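Local coordinates for putative uncharacterized protein (Aquifex aeolicus, PDB 3ME7), which probably binds copper and takes part in electron transfer, this chain being the thioredoxin-like domain of a membrane-bound SCO1/2-family protein, at residues A[31-36]-A[66-71]; A[79-84]-A[95-100]; A[127-132]-A[142-147]. All coordinates share one frame; numbering follows the deposited sequence.

Contact 1: A[31-36]-A[66-71]; sequences IILSPI and WVITFT
Phe70 carries CG between its backbone N and carbonyl carbon (chi1 78°), on the side of the neighbouring strand, and the ring beyond it packs against Pro35. Pro35 CA lies over one ring face, offset toward the rim and 3.9 Å from the centroid of the Phe70 ring, a CH-pi contact, while Pro35 CB is 3.4 Å from Phe70 CZ. An alanine at Phe70 would probably leave Pro35 without this aromatic bed and open a gap beside it. Ile36 has the same kind of first torsion (chi1 53°), and its CG1 presses tightly on Thr69 CG2 at 3.4 Å, the two side chains crossing at about a right angle. On that face a water links Ser34 OG (2.8 Å) to Thr69 OG1 (2.7 Å), which also pairs with Trp95 NE1. Leu33 and Ile68 lie side by side on the Phe70 face. Five backbone hydrogen bonds join the parallel strands, the first Ile32 N to Trp66 O, the last Ile36 N to Phe70 O. In the mixed central sheet of this thioredoxin-like domain, strand 129-133 flanks 31-36 and strand 95-100 flanks 66-71; helix 43-52 covers the Ser34 and Ile36 face, with Cys44 touching Ile36.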
loop_
_atom_site.group_PDB
_atom_site.type_symbol
_atom_site.label_atom_id
_atom_site.label_comp_id
_atom_site.label_asym_id
_atom_site.label_seq_id
_atom_site.Cartn_x
_atom_site.Cartn_y
_atom_site.Cartn_z
ATOM N N ILE A 31 3.493 -7.655 2.044
ATOM C CA ILE A 31 3.498 -6.223 1.771
ATOM C C ILE A 31 2.085 -5.681 1.877
ATOM O O ILE A 31 1.157 -6.196 1.253
ATOM C CB ILE A 31 4.076 -5.938 0.377
ATOM C CG1 ILE A 31 5.548 -6.372 0.331
ATOM C CG2 ILE A 31 3.948 -4.448 0.054
ATOM C CD1 ILE A 31 6.047 -6.724 -1.051
ATOM N N ILE A 32 1.926 -4.632 2.680
ATOM C CA ILE A 32 0.633 -3.944 2.791
ATOM C C ILE A 32 0.729 -2.630 2.002
ATOM O O ILE A 32 1.531 -1.762 2.339
ATOM C CB ILE A 32 0.267 -3.681 4.261
ATOM C CG1 ILE A 32 0.112 -5.014 5.019
ATOM C CG2 ILE A 32 -1.003 -2.855 4.371
ATOM C CD1 ILE A 32 -0.101 -4.846 6.545
ATOM N N LEU A 33 -0.107 -2.511 0.974
ATOM C CA LEU A 33 -0.070 -1.376 0.036
ATOM C C LEU A 33 -1.252 -0.469 0.273
ATOM O O LEU A 33 -2.387 -0.933 0.304
ATOM C CB LEU A 33 -0.164 -1.853 -1.426
ATOM C CG LEU A 33 0.948 -2.640 -2.102
ATOM C CD1 LEU A 33 0.543 -2.957 -3.544
ATOM C CD2 LEU A 33 2.238 -1.839 -2.085
ATOM N N SER A 34 -0.996 0.834 0.392
ATOM C CA SER A 34 -2.065 1.819 0.657
ATOM C C SER A 34 -2.016 2.982 -0.359
ATOM O O SER A 34 -1.209 3.904 -0.185
ATOM C CB SER A 34 -1.959 2.352 2.093
ATOM O OG SER A 34 -2.867 3.404 2.376
ATOM N N PRO A 35 -2.845 2.940 -1.419
ATOM C CA PRO A 35 -2.885 4.076 -2.353
ATOM C C PRO A 35 -3.586 5.277 -1.749
ATOM O O PRO A 35 -4.699 5.154 -1.229
ATOM C CB PRO A 35 -3.701 3.572 -3.548
ATOM C CG PRO A 35 -4.363 2.290 -3.114
ATOM C CD PRO A 35 -3.668 1.790 -1.845
ATOM N N ILE A 36 -2.924 6.430 -1.819
ATOM C CA ILE A 36 -3.469 7.703 -1.353
ATOM C C ILE A 36 -3.021 8.788 -2.345
ATOM O O ILE A 36 -2.350 8.483 -3.330
ATOM C CB ILE A 36 -3.011 8.045 0.109
ATOM C CG1 ILE A 36 -1.475 7.989 0.262
ATOM C CG2 ILE A 36 -3.685 7.086 1.123
ATOM C CD1 ILE A 36 -0.724 9.170 -0.222
ATOM N N TRP A 66 6.156 -5.399 5.183
ATOM C CA TRP A 66 6.406 -4.019 4.755
ATOM C C TRP A 66 5.063 -3.306 4.719
ATOM O O TRP A 66 4.054 -3.913 4.367
ATOM C CB TRP A 66 7.013 -3.991 3.338
ATOM C CG TRP A 66 8.402 -4.581 3.268
ATOM C CD1 TRP A 66 8.759 -5.774 2.679
ATOM C CD2 TRP A 66 9.607 -4.014 3.799
ATOM N NE1 TRP A 66 10.121 -5.976 2.822
ATOM C CE2 TRP A 66 10.660 -4.919 3.503
ATOM C CE3 TRP A 66 9.900 -2.835 4.504
ATOM C CZ2 TRP A 66 11.987 -4.680 3.882
ATOM C CZ3 TRP A 66 11.233 -2.589 4.876
ATOM C CH2 TRP A 66 12.253 -3.514 4.563
ATOM N N VAL A 67 5.059 -2.025 5.070
ATOM C CA VAL A 67 3.910 -1.173 4.807
ATOM C C VAL A 67 4.364 -0.117 3.816
ATOM O O VAL A 67 5.371 0.566 4.033
ATOM C CB VAL A 67 3.345 -0.499 6.071
ATOM C CG1 VAL A 67 2.004 0.154 5.754
ATOM C CG2 VAL A 67 3.143 -1.545 7.176
ATOM N N ILE A 68 3.626 -0.020 2.714
ATOM C CA ILE A 68 3.943 0.932 1.648
ATOM C C ILE A 68 2.759 1.814 1.346
ATOM O O ILE A 68 1.785 1.385 0.695
ATOM C CB ILE A 68 4.425 0.231 0.351
ATOM C CG1 ILE A 68 5.586 -0.747 0.637
ATOM C CG2 ILE A 68 4.766 1.272 -0.747
ATOM C CD1 ILE A 68 6.898 -0.142 1.178
ATOM N N THR A 69 2.823 3.040 1.853
ATOM C CA THR A 69 1.872 4.066 1.434
ATOM C C THR A 69 2.395 4.635 0.131
ATOM O O THR A 69 3.562 5.034 0.040
ATOM C CB THR A 69 1.756 5.175 2.495
ATOM O OG1 THR A 69 1.143 4.641 3.677
ATOM C CG2 THR A 69 0.899 6.338 1.995
ATOM N N PHE A 70 1.576 4.641 -0.909
ATOM C CA PHE A 70 2.047 5.221 -2.164
ATOM C C PHE A 70 1.065 6.218 -2.730
ATOM O O PHE A 70 -0.152 6.063 -2.578
ATOM C CB PHE A 70 2.409 4.156 -3.196
ATOM C CG PHE A 70 1.243 3.547 -3.877
ATOM C CD1 PHE A 70 0.627 2.442 -3.341
ATOM C CD2 PHE A 70 0.789 4.049 -5.096
ATOM C CE1 PHE A 70 -0.449 1.844 -3.977
ATOM C CE2 PHE A 70 -0.289 3.469 -5.738
ATOM C CZ PHE A 70 -0.913 2.359 -5.178
ATOM N N THR A 71 1.597 7.262 -3.345
ATOM C CA THR A 71 0.727 8.239 -3.997
ATOM C C THR A 71 0.385 7.900 -5.451
ATOM O O THR A 71 1.238 7.518 -6.239
ATOM C CB THR A 71 1.253 9.682 -3.890
ATOM O OG1 THR A 71 0.370 10.524 -4.658
ATOM C CG2 THR A 71 2.666 9.786 -4.466
HETATM O O HOH W 1 -1.526 5.192 4.039
#

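Contact 2: A[79-84]-A[95-100]; sequences EDIKRF and WKVVKA. With SO4 (sulfate ion), chain C.
Lys99 NZ, on the strand facing Ile81, is held by two acceptors: O1 of a sulfate ion, at 2.7 Å from NZ, and the backbone O of Asp76. The lysine chain bends at its third torsion (chi3 -76°), which turns CE, and the sulfate also accepts a hydrogen bond from Leu78 N. The ion, probably from the crystallisation liquor, thus bridges the Lys99 side chain and the first turn of helix 78-87. Nearer the backbone, Lys99 CG is 4.1 Å from Ile81 CD1. Ile81 is the main apolar side chain of the helix here. Its CB meets Val97 CG1 at 3.7 Å, the two side chains sliding past each other in opposite directions, and its CD1 reaches over the strand backbone to 3.7 Å from Val97 O. One turn further on, the Phe84 and Val97 side chains cross at about a right angle, Phe84 CD1 lying 4.0 Å from Val97 CG1. Within the helix, Arg83 NH1 forms a 2.9 Å salt bridge with Asp80 OD1, which offers its anti lone pair; Asp80 OD2 accepts from Thr77 N. The helix runs at 158° to the strand and is the crossover of a beta-alpha-beta unit from strand 66-71 to strand 95-100. Phe84 also touches Thr48 and lies about 5 Å from Cys44, side chain to side chain. The helix is therefore seated on the strand by branched aliphatic groups and the Phe84 ring, without charged groups; the ammonium of Lys99 leads off to the sulfate and probably helps to hold an anion near the helix start.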
loop_
_atom_site.group_PDB
_atom_site.type_symbol
_atom_site.label_atom_id
_atom_site.label_comp_id
_atom_site.label_asym_id
_atom_site.label_seq_id
_atom_site.Cartn_x
_atom_site.Cartn_y
_atom_site.Cartn_z
ATOM N N GLU A 79 9.188 16.052 -2.415
ATOM C CA GLU A 79 8.781 17.034 -1.415
ATOM C C GLU A 79 7.396 16.713 -0.836
ATOM O O GLU A 79 7.201 16.722 0.381
ATOM C CB GLU A 79 8.806 18.429 -2.066
ATOM C CG GLU A 79 8.316 19.580 -1.213
ATOM C CD GLU A 79 8.380 20.908 -1.958
ATOM O OE1 GLU A 79 7.553 21.132 -2.876
ATOM O OE2 GLU A 79 9.253 21.729 -1.622
ATOM N N ASP A 80 6.457 16.412 -1.729
ATOM C CA ASP A 80 5.087 16.074 -1.328
ATOM C C ASP A 80 5.007 14.829 -0.447
ATOM O O ASP A 80 4.288 14.833 0.558
ATOM C CB ASP A 80 4.185 15.886 -2.544
ATOM C CG ASP A 80 3.969 17.165 -3.316
ATOM O OD1 ASP A 80 3.642 18.199 -2.701
ATOM O OD2 ASP A 80 4.122 17.142 -4.545
ATOM N N ILE A 81 5.718 13.764 -0.831
ATOM C CA ILE A 81 5.639 12.534 -0.039
ATOM C C ILE A 81 6.379 12.638 1.294
ATOM O O ILE A 81 5.972 12.013 2.272
ATOM C CB ILE A 81 6.013 11.251 -0.826
ATOM C CG1 ILE A 81 7.409 11.345 -1.453
ATOM C CG2 ILE A 81 4.919 10.921 -1.847
ATOM C CD1 ILE A 81 7.908 9.992 -1.960
ATOM N N LYS A 82 7.458 13.419 1.321
ATOM C CA LYS A 82 8.163 13.715 2.566
ATOM C C LYS A 82 7.249 14.464 3.539
ATOM O O LYS A 82 7.211 14.156 4.733
ATOM C CB LYS A 82 9.432 14.525 2.281
ATOM C CG LYS A 82 10.316 14.742 3.504
ATOM C CD LYS A 82 10.663 13.415 4.134
ATOM C CE LYS A 82 11.387 13.585 5.456
ATOM N NZ LYS A 82 11.432 12.307 6.210
ATOM N N ARG A 83 6.525 15.453 3.024
ATOM C CA ARG A 83 5.525 16.177 3.833
ATOM C C ARG A 83 4.461 15.210 4.407
ATOM O O ARG A 83 4.140 15.254 5.600
ATOM C CB ARG A 83 4.875 17.280 2.990
ATOM C CG ARG A 83 4.059 18.321 3.789
ATOM C CD ARG A 83 3.280 19.269 2.853
ATOM N NE ARG A 83 2.282 18.525 2.084
ATOM C CZ ARG A 83 2.255 18.418 0.756
ATOM N NH1 ARG A 83 3.162 19.029 0.006
ATOM N NH2 ARG A 83 1.322 17.678 0.178
ATOM N N PHE A 84 3.966 14.303 3.564
ATOM C CA PHE A 84 2.982 13.302 3.997
ATOM C C PHE A 84 3.544 12.395 5.100
ATOM O O PHE A 84 2.881 12.164 6.106
ATOM C CB PHE A 84 2.499 12.479 2.791
ATOM C CG PHE A 84 1.336 11.566 3.094
ATOM C CD1 PHE A 84 1.555 10.278 3.605
ATOM C CD2 PHE A 84 0.029 11.980 2.851
ATOM C CE1 PHE A 84 0.475 9.433 3.896
ATOM C CE2 PHE A 84 -1.050 11.129 3.124
ATOM C CZ PHE A 84 -0.814 9.864 3.644
ATOM N N TRP A 95 7.741 1.232 7.355
ATOM C CA TRP A 95 6.572 1.771 6.702
ATOM C C TRP A 95 7.081 2.915 5.845
ATOM O O TRP A 95 7.553 3.922 6.371
ATOM C CB TRP A 95 5.586 2.275 7.769
ATOM C CG TRP A 95 4.255 2.788 7.259
ATOM C CD1 TRP A 95 3.984 3.319 6.011
ATOM C CD2 TRP A 95 3.034 2.873 8.001
ATOM N NE1 TRP A 95 2.658 3.681 5.934
ATOM C CE2 TRP A 95 2.064 3.439 7.143
ATOM C CE3 TRP A 95 2.662 2.513 9.308
ATOM C CZ2 TRP A 95 0.752 3.657 7.543
ATOM C CZ3 TRP A 95 1.348 2.727 9.704
ATOM C CH2 TRP A 95 0.411 3.290 8.820
ATOM N N LYS A 96 6.986 2.759 4.529
ATOM C CA LYS A 96 7.525 3.744 3.600
ATOM C C LYS A 96 6.406 4.570 3.013
ATOM O O LYS A 96 5.263 4.117 2.962
ATOM C CB LYS A 96 8.280 3.055 2.467
ATOM C CG LYS A 96 9.426 2.167 2.924
ATOM C CD LYS A 96 10.181 1.633 1.723
ATOM C CE LYS A 96 10.965 0.388 2.062
ATOM N NZ LYS A 96 12.015 0.718 3.082
ATOM N N VAL A 97 6.734 5.800 2.614
ATOM C CA VAL A 97 5.859 6.609 1.766
ATOM C C VAL A 97 6.620 6.794 0.453
ATOM O O VAL A 97 7.785 7.252 0.454
ATOM C CB VAL A 97 5.527 7.966 2.397
ATOM C CG1 VAL A 97 4.552 8.721 1.508
ATOM C CG2 VAL A 97 4.924 7.799 3.818
ATOM N N VAL A 98 5.986 6.405 -0.659
ATOM C CA VAL A 98 6.681 6.331 -1.943
ATOM C C VAL A 98 5.844 6.925 -3.050
ATOM O O VAL A 98 4.619 7.053 -2.905
ATOM C CB VAL A 98 7.072 4.881 -2.338
ATOM C CG1 VAL A 98 7.763 4.186 -1.170
ATOM C CG2 VAL A 98 5.850 4.060 -2.772
ATOM N N LYS A 99 6.526 7.269 -4.135
ATOM C CA LYS A 99 5.865 7.599 -5.410
ATOM C C LYS A 99 6.435 6.678 -6.483
ATOM O O LYS A 99 7.529 6.134 -6.329
ATOM C CB LYS A 99 6.095 9.066 -5.803
ATOM C CG LYS A 99 7.576 9.430 -5.968
ATOM C CD LYS A 99 7.748 10.816 -6.582
ATOM C CE LYS A 99 7.468 10.778 -8.087
ATOM N NZ LYS A 99 7.560 12.146 -8.675
ATOM N N ALA A 100 5.704 6.522 -7.581
ATOM C CA ALA A 100 6.185 5.772 -8.737
ATOM C C ALA A 100 7.179 6.669 -9.498
ATOM O O ALA A 100 6.966 7.876 -9.618
ATOM C CB ALA A 100 5.002 5.402 -9.633
HETATM S S SO4 C . 10.671 14.444 -8.007
HETATM O O1 SO4 C . 9.660 13.446 -7.675
HETATM O O2 SO4 C . 11.884 13.772 -8.445
HETATM O O3 SO4 C . 10.163 15.333 -9.055
HETATM O O4 SO4 C . 10.987 15.226 -6.810
#

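Contact 3: A[127-132]-A[142-147]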
loop_
_atom_site.group_PDB
_atom_site.type_symbol
_atom_site.label_atom_id
_atom_site.label_comp_id
_atom_site.label_asym_id
_atom_site.label_seq_id
_atom_site.Cartn_x
_atom_site.Cartn_y
_atom_site.Cartn_z
ATOM N N PRO A 127 -11.472 4.622 -5.111
ATOM C CA PRO A 127 -11.773 3.665 -4.040
ATOM C C PRO A 127 -10.894 3.812 -2.810
ATOM O O PRO A 127 -9.757 4.320 -2.877
ATOM C CB PRO A 127 -11.534 2.292 -4.690
ATOM C CG PRO A 127 -10.675 2.548 -5.863
ATOM C CD PRO A 127 -10.839 3.983 -6.282
ATOM N N ASN A 128 -11.436 3.348 -1.698
ATOM C CA ASN A 128 -10.693 3.231 -0.442
ATOM C C ASN A 128 -10.260 1.795 -0.285
ATOM O O ASN A 128 -11.079 0.936 -0.001
ATOM C CB ASN A 128 -11.574 3.658 0.742
ATOM C CG ASN A 128 -12.103 5.079 0.585
ATOM O OD1 ASN A 128 -11.369 5.996 0.218
ATOM N ND2 ASN A 128 -13.376 5.265 0.842
ATOM N N VAL A 129 -8.969 1.531 -0.470
ATOM C CA VAL A 129 -8.517 0.156 -0.490
ATOM C C VAL A 129 -7.118 0.009 0.099
ATOM O O VAL A 129 -6.276 0.893 -0.053
ATOM C CB VAL A 129 -8.563 -0.445 -1.927
ATOM C CG1 VAL A 129 -7.561 0.256 -2.846
ATOM C CG2 VAL A 129 -8.312 -1.963 -1.875
ATOM N N VAL A 130 -6.898 -1.112 0.792
ATOM C CA VAL A 130 -5.567 -1.536 1.176
ATOM C C VAL A 130 -5.386 -2.909 0.557
ATOM O O VAL A 130 -6.309 -3.726 0.560
ATOM C CB VAL A 130 -5.434 -1.568 2.725
ATOM C CG1 VAL A 130 -4.163 -2.271 3.178
ATOM C CG2 VAL A 130 -5.442 -0.145 3.256
ATOM N N VAL A 131 -4.211 -3.154 -0.020
ATOM C CA VAL A 131 -3.971 -4.393 -0.746
ATOM C C VAL A 131 -2.885 -5.148 0.006
ATOM O O VAL A 131 -1.889 -4.557 0.442
ATOM C CB VAL A 131 -3.515 -4.152 -2.208
ATOM C CG1 VAL A 131 -3.467 -5.484 -2.988
ATOM C CG2 VAL A 131 -4.442 -3.177 -2.936
ATOM N N VAL A 132 -3.067 -6.465 0.147
ATOM C CA VAL A 132 -2.081 -7.270 0.857
ATOM C C VAL A 132 -1.458 -8.272 -0.102
ATOM O O VAL A 132 -2.160 -9.074 -0.710
ATOM C CB VAL A 132 -2.675 -7.975 2.103
ATOM C CG1 VAL A 132 -1.532 -8.652 2.871
ATOM C CG2 VAL A 132 -3.348 -6.950 3.012
ATOM N N TYR A 142 -7.798 -7.963 -0.506
ATOM C CA TYR A 142 -8.146 -6.556 -0.570
ATOM C C TYR A 142 -8.989 -6.235 0.652
ATOM O O TYR A 142 -9.906 -7.003 1.003
ATOM C CB TYR A 142 -9.005 -6.269 -1.799
ATOM C CG TYR A 142 -8.277 -6.285 -3.111
ATOM C CD1 TYR A 142 -7.511 -5.192 -3.518
ATOM C CD2 TYR A 142 -8.365 -7.377 -3.968
ATOM C CE1 TYR A 142 -6.844 -5.189 -4.725
ATOM C CE2 TYR A 142 -7.708 -7.377 -5.202
ATOM C CZ TYR A 142 -6.952 -6.272 -5.572
ATOM O OH TYR A 142 -6.296 -6.271 -6.760
ATOM N N ILE A 143 -8.680 -5.110 1.290
ATOM C CA ILE A 143 -9.412 -4.643 2.469
ATOM C C ILE A 143 -9.919 -3.257 2.118
ATOM O O ILE A 143 -9.136 -2.330 1.956
ATOM C CB ILE A 143 -8.539 -4.612 3.746
ATOM C CG1 ILE A 143 -8.027 -6.031 4.069
ATOM C CG2 ILE A 143 -9.303 -3.999 4.933
ATOM C CD1 ILE A 143 -6.914 -6.058 5.089
ATOM N N TYR A 144 -11.238 -3.131 1.986
ATOM C CA TYR A 144 -11.834 -1.868 1.550
ATOM C C TYR A 144 -12.367 -1.041 2.695
ATOM O O TYR A 144 -12.633 -1.557 3.778
ATOM C CB TYR A 144 -12.967 -2.131 0.562
ATOM C CG TYR A 144 -12.472 -2.710 -0.739
ATOM C CD1 TYR A 144 -11.904 -1.890 -1.703
ATOM C CD2 TYR A 144 -12.561 -4.074 -0.997
ATOM C CE1 TYR A 144 -11.429 -2.418 -2.912
ATOM C CE2 TYR A 144 -12.073 -4.613 -2.192
ATOM C CZ TYR A 144 -11.513 -3.772 -3.133
ATOM O OH TYR A 144 -11.023 -4.277 -4.333
ATOM N N GLY A 145 -12.505 0.250 2.419
ATOM C CA GLY A 145 -13.108 1.190 3.352
ATOM C C GLY A 145 -12.088 1.947 4.166
ATOM O O GLY A 145 -10.887 1.978 3.836
ATOM N N VAL A 146 -12.577 2.584 5.220
ATOM C CA VAL A 146 -11.746 3.469 6.035
ATOM C C VAL A 146 -11.860 3.145 7.525
ATOM O O VAL A 146 -11.254 3.836 8.346
ATOM C CB VAL A 146 -12.077 4.971 5.798
ATOM C CG1 VAL A 146 -12.026 5.320 4.316
ATOM C CG2 VAL A 146 -13.446 5.329 6.359
ATOM N N ASN A 147 -12.646 2.124 7.861
ATOM C CA ASN A 147 -12.940 1.755 9.251
ATOM C C ASN A 147 -12.470 0.326 9.502
ATOM O O ASN A 147 -13.287 -0.590 9.563
ATOM C CB ASN A 147 -14.458 1.873 9.532
ATOM C CG ASN A 147 -15.005 3.292 9.322
ATOM O OD1 ASN A 147 -14.460 4.265 9.847
ATOM N ND2 ASN A 147 -16.108 3.408 8.567
#
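Val129 and Tyr144 lie side by side and point the same way, with Val129 CG2 only 3.3 Å from Tyr144 CE1. Val129 CG2 is anti to its backbone N, and this branch also reaches the edge of the Tyr142 ring, 3.7 Å from CD1. Both tyrosines set CG anti to the carbonyl carbon (chi1 -74° and -67°), and their rings share the sheet face of Val129 and Val131. Tyr142 runs alongside Val131, whose CG2 is 3.6 Å from Tyr142 CE1, and the hydroxyl oxygen of Tyr144 sits above one face of the Tyr142 ring, offset toward its rim. The Tyr142 hydroxyl is hydrogen-bonded to Ser2 N. The strands form the antiparallel beta hairpin 129-133 and 139-144 of the thioredoxin-like sheet, with 139-144 one of its two edge strands. Val130 and Ile143 make its hydrogen-bonded pair: Val130 N to Ile143 O and Ile143 N to Val130 O are both 2.8 Å. On their face Val132 CG2 meets Ile143 CD1 at 4.2 Å, under helix 150-160, where both side chains touch Ala156. Past the paired strands, Gly145 N donates to Asn128 O at 2.9 Å from above the carbonyl plane. Gly145 adopts a positive phi of 97°, at which a beta carbon would collide with the carbonyl oxygen of Tyr144. The Asn128 amide packs on Val146, with ND2 3.7 Å from Val146 CG1. Both also touch Ile47 of helix 43-52, and the Asn128 side chain lies about 4 Å from that of His126, a predicted copper ligand.

Contact 1 occupies the middle of the sheet, its centre about 2 Å from that of the chain. It joins contact 2 through strand 66-71, where Val67 O to Lys96 N (2.8 Å) and Thr69 O to Val98 N (2.9 Å) are probable hydrogen bonds, and contact 3 through strand 31-36, where Leu33 N lies 2.8 Å from Val131 O. Contacts 2 and 3 fall on opposite sides of the chain centre, their centres about 19 Å apart, and do not touch. All three approach the predicted copper site of Cys40, Cys44 and His126, whose two cysteines form a disulfide here: Ile36, Phe84 and Asn128 have side chains about 4, 5 and 6 Å from that of Cys44.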